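PDB 1H12: endo-1,4-beta-xylanase from Pseudoalteromonas haloplanktis, which hydrolyses internal beta-1,4 linkages of xylan as a cold-adapted family 8 glycoside hydrolase. Local coordinates for residues D115-A123 / M175-L183. Residues are numbered along the deposited sequence; the frame is centred on the assembly and turned at random.
Sequences DAKKQGVYA and MLNTIKNKL
The hydroxyl of Thr178 reaches the loop through two waters: its OG1 binds both, one held by Gln119 O and the other by Gly120 O. Each water donates to its carbonyl, and each lies 2.7 to 2.8 Å from Thr178 OG1. The same hydroxyl also bonds to Thr174 O, one turn back in the helix. A third water donates to both Lys117 O and Lys182 O. The one direct hydrogen bond across the contact runs from Lys182 NZ to Ala116 O, at 2.8 Å. Lys182 NZ stands 34° off the carbonyl plane, and Gln119 N reaches the same oxygen from the opposite face. Lys182 already points toward the loop from CB; a bend at chi2 (-64°), with the chain extended beyond it, carries NZ to Ala116 O. On the way its CE passes 3.6 Å from Gln119 O.

Lys118 to Val121 form a type II beta turn, with Gly120 at positive phi. This turn, in the loop between helix 93-107 and strand 123-128, packs against the C-terminal end of helix 168-182. Just upstream, Asp115 OD1 accepts from Lys117 N in an Asx turn.

Beside this polar part the packing is apolar. Val121 CG1 sits 3.7 Å from Lys182 CB and also touches Thr178 CG2 and Leu183 CD2. Met175 curls at chi2 and chi3 and makes a Met-aromatic contact with Tyr122. Its SD is 4.5 Å from the ring centroid, oblique to the ring, and its CE lies 3.4 Å from Tyr122 CE1. Trp100 and Phe149, from helices 93-107 and 143-160, touch both Met175 and Tyr122.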
loop_
_atom_site.group_PDB
_atom_site.type_symbol
_atom_site.label_atom_id
_atom_site.label_comp_id
_atom_site.label_asym_id
_atom_site.label_seq_id
_atom_site.Cartn_x
_atom_site.Cartn_y
_atom_site.Cartn_z
ATOM N N ASP A 115 -19.419 -18.816 6.952
ATOM C CA ASP A 115 -18.034 -19.253 6.743
ATOM C C ASP A 115 -17.138 -18.546 7.767
ATOM O O ASP A 115 -16.944 -17.319 7.677
ATOM C CB ASP A 115 -17.638 -18.922 5.343
ATOM C CG ASP A 115 -16.261 -19.363 4.968
ATOM O OD1 ASP A 115 -15.461 -19.740 5.899
ATOM O OD2 ASP A 115 -15.958 -19.333 3.748
ATOM N N ALA A 116 -16.639 -19.283 8.755
ATOM C CA ALA A 116 -15.845 -18.669 9.782
ATOM C C ALA A 116 -14.656 -17.912 9.230
ATOM O O ALA A 116 -14.202 -16.963 9.843
ATOM C CB ALA A 116 -15.355 -19.732 10.817
ATOM N N LYS A 117 -14.135 -18.362 8.130
ATOM C CA LYS A 117 -12.951 -17.701 7.536
ATOM C C LYS A 117 -13.229 -16.317 7.004
ATOM O O LYS A 117 -12.296 -15.512 6.823
ATOM C CB LYS A 117 -12.338 -18.569 6.462
ATOM C CG LYS A 117 -11.653 -19.827 7.015
ATOM C CD LYS A 117 -10.951 -20.597 5.948
ATOM C CE LYS A 117 -10.137 -21.833 6.498
ATOM N NZ LYS A 117 -11.141 -22.914 6.763
ATOM N N LYS A 118 -14.498 -15.977 6.770
ATOM C CA LYS A 118 -14.900 -14.659 6.287
ATOM C C LYS A 118 -15.354 -13.744 7.388
ATOM O O LYS A 118 -15.571 -12.535 7.143
ATOM C CB LYS A 118 -16.035 -14.782 5.279
ATOM C CG LYS A 118 -15.549 -15.231 3.894
ATOM C CD LYS A 118 -16.646 -15.488 2.957
ATOM C CE LYS A 118 -16.090 -15.826 1.569
ATOM N NZ LYS A 118 -17.244 -16.300 0.675
ATOM N N GLN A 119 -15.556 -14.245 8.594
ATOM C CA GLN A 119 -16.144 -13.430 9.665
ATOM C C GLN A 119 -15.303 -12.234 9.995
ATOM O O GLN A 119 -14.153 -12.371 10.412
ATOM C CB GLN A 119 -16.356 -14.287 10.913
ATOM C CG GLN A 119 -17.445 -15.343 10.698
ATOM C CD GLN A 119 -17.606 -16.306 11.845
ATOM O OE1 GLN A 119 -16.808 -16.308 12.758
ATOM N NE2 GLN A 119 -18.647 -17.146 11.777
ATOM N N GLY A 120 -15.878 -11.049 9.825
ATOM C CA GLY A 120 -15.196 -9.820 10.131
ATOM C C GLY A 120 -14.115 -9.372 9.192
ATOM O O GLY A 120 -13.515 -8.334 9.433
ATOM N N VAL A 121 -13.829 -10.133 8.131
ATOM C CA VAL A 121 -12.893 -9.654 7.111
ATOM C C VAL A 121 -13.648 -8.762 6.123
ATOM O O VAL A 121 -14.880 -8.769 6.104
ATOM C CB VAL A 121 -12.114 -10.784 6.400
ATOM C CG1 VAL A 121 -11.563 -11.781 7.441
ATOM C CG2 VAL A 121 -12.906 -11.501 5.343
ATOM N N TYR A 122 -12.911 -8.030 5.320
ATOM C CA TYR A 122 -13.491 -7.007 4.460
ATOM C C TYR A 122 -13.488 -7.462 3.015
ATOM O O TYR A 122 -12.434 -7.738 2.416
ATOM C CB TYR A 122 -12.722 -5.671 4.688
ATOM C CG TYR A 122 -13.102 -5.022 6.005
ATOM C CD1 TYR A 122 -12.828 -5.611 7.205
ATOM C CD2 TYR A 122 -13.847 -3.854 6.008
ATOM C CE1 TYR A 122 -13.310 -5.071 8.393
ATOM C CE2 TYR A 122 -14.299 -3.287 7.165
ATOM C CZ TYR A 122 -14.069 -3.910 8.379
ATOM O OH TYR A 122 -14.616 -3.383 9.511
ATOM N N ALA A 123 -14.679 -7.563 2.460
ATOM C CA ALA A 123 -14.889 -8.030 1.081
ATOM C C ALA A 123 -14.145 -7.132 0.104
ATOM O O ALA A 123 -14.360 -5.926 0.072
ATOM C CB ALA A 123 -16.374 -7.967 0.800
ATOM N N MET A 175 -9.789 -4.698 14.234
ATOM C CA MET A 175 -9.147 -4.999 12.960
ATOM C C MET A 175 -7.874 -5.816 13.149
ATOM O O MET A 175 -7.643 -6.791 12.426
ATOM C CB MET A 175 -8.843 -3.690 12.219
ATOM C CG MET A 175 -8.447 -3.880 10.778
ATOM S SD MET A 175 -9.777 -4.462 9.682
ATOM C CE MET A 175 -10.899 -3.059 9.809
ATOM N N LEU A 176 -7.028 -5.456 14.115
ATOM C CA LEU A 176 -5.803 -6.234 14.389
ATOM C C LEU A 176 -6.154 -7.671 14.784
ATOM O O LEU A 176 -5.486 -8.612 14.358
ATOM C CB LEU A 176 -4.978 -5.571 15.481
ATOM C CG LEU A 176 -4.319 -4.262 15.117
ATOM C CD1 LEU A 176 -3.541 -3.748 16.343
ATOM C CD2 LEU A 176 -3.361 -4.406 13.951
ATOM N N ASN A 177 -7.192 -7.807 15.615
ATOM C CA ASN A 177 -7.564 -9.197 15.994
ATOM C C ASN A 177 -8.055 -9.984 14.810
ATOM O O ASN A 177 -7.752 -11.169 14.686
ATOM C CB ASN A 177 -8.641 -9.113 17.080
ATOM C CG ASN A 177 -8.064 -8.725 18.437
ATOM O OD1 ASN A 177 -6.893 -8.705 18.638
ATOM N ND2 ASN A 177 -8.946 -8.302 19.318
ATOM N N THR A 178 -8.805 -9.324 13.906
ATOM C CA THR A 178 -9.208 -9.974 12.676
ATOM C C THR A 178 -8.012 -10.406 11.842
ATOM O O THR A 178 -7.982 -11.507 11.293
ATOM C CB THR A 178 -10.164 -9.072 11.903
ATOM O OG1 THR A 178 -11.386 -8.987 12.658
ATOM C CG2 THR A 178 -10.442 -9.576 10.495
ATOM N N ILE A 179 -7.024 -9.531 11.702
ATOM C CA ILE A 179 -5.829 -9.895 10.939
ATOM C C ILE A 179 -5.186 -11.135 11.564
ATOM O O ILE A 179 -4.861 -12.103 10.871
ATOM C CB ILE A 179 -4.856 -8.713 10.850
ATOM C CG1 ILE A 179 -5.457 -7.572 10.053
ATOM C CG2 ILE A 179 -3.559 -9.192 10.200
ATOM C CD1 ILE A 179 -4.703 -6.241 10.221
ATOM N N LYS A 180 -4.954 -11.086 12.875
ATOM C CA LYS A 180 -4.329 -12.188 13.554
ATOM C C LYS A 180 -5.107 -13.490 13.417
ATOM O O LYS A 180 -4.513 -14.547 13.178
ATOM C CB LYS A 180 -4.142 -11.804 15.034
ATOM C CG LYS A 180 -3.514 -12.883 15.875
ATOM C CD LYS A 180 -3.217 -12.308 17.296
ATOM C CE LYS A 180 -2.565 -13.247 18.195
ATOM N NZ LYS A 180 -2.614 -12.414 19.498
ATOM N N ASN A 181 -6.417 -13.422 13.584
ATOM C CA ASN A 181 -7.227 -14.626 13.637
ATOM C C ASN A 181 -7.649 -15.168 12.293
ATOM O O ASN A 181 -7.965 -16.372 12.210
ATOM C CB ASN A 181 -8.488 -14.351 14.451
ATOM C CG ASN A 181 -8.218 -14.124 15.885
ATOM O OD1 ASN A 181 -7.283 -14.614 16.430
ATOM N ND2 ASN A 181 -9.148 -13.371 16.528
ATOM N N LYS A 182 -7.714 -14.337 11.276
ATOM C CA LYS A 182 -8.218 -14.720 9.985
ATOM C C LYS A 182 -7.242 -14.608 8.840
ATOM O O LYS A 182 -7.444 -15.256 7.805
ATOM C CB LYS A 182 -9.457 -13.846 9.618
ATOM C CG LYS A 182 -10.557 -13.840 10.651
ATOM C CD LYS A 182 -11.250 -15.165 10.924
ATOM C CE LYS A 182 -12.335 -15.035 11.955
ATOM N NZ LYS A 182 -12.962 -16.348 12.250
ATOM N N LEU A 183 -6.227 -13.751 8.963
ATOM C CA LEU A 183 -5.422 -13.337 7.815
ATOM C C LEU A 183 -3.940 -13.612 7.968
ATOM O O LEU A 183 -3.150 -13.079 7.201
ATOM C CB LEU A 183 -5.660 -11.869 7.452
ATOM C CG LEU A 183 -7.138 -11.444 7.292
ATOM C CD1 LEU A 183 -7.210 -9.980 7.004
ATOM C CD2 LEU A 183 -7.804 -12.254 6.212
HETATM O O HOH W 1 -9.814 -16.674 7.736
HETATM O O HOH W 2 -12.825 -11.337 12.623
HETATM O O HOH W 3 -13.335 -7.215 11.890
#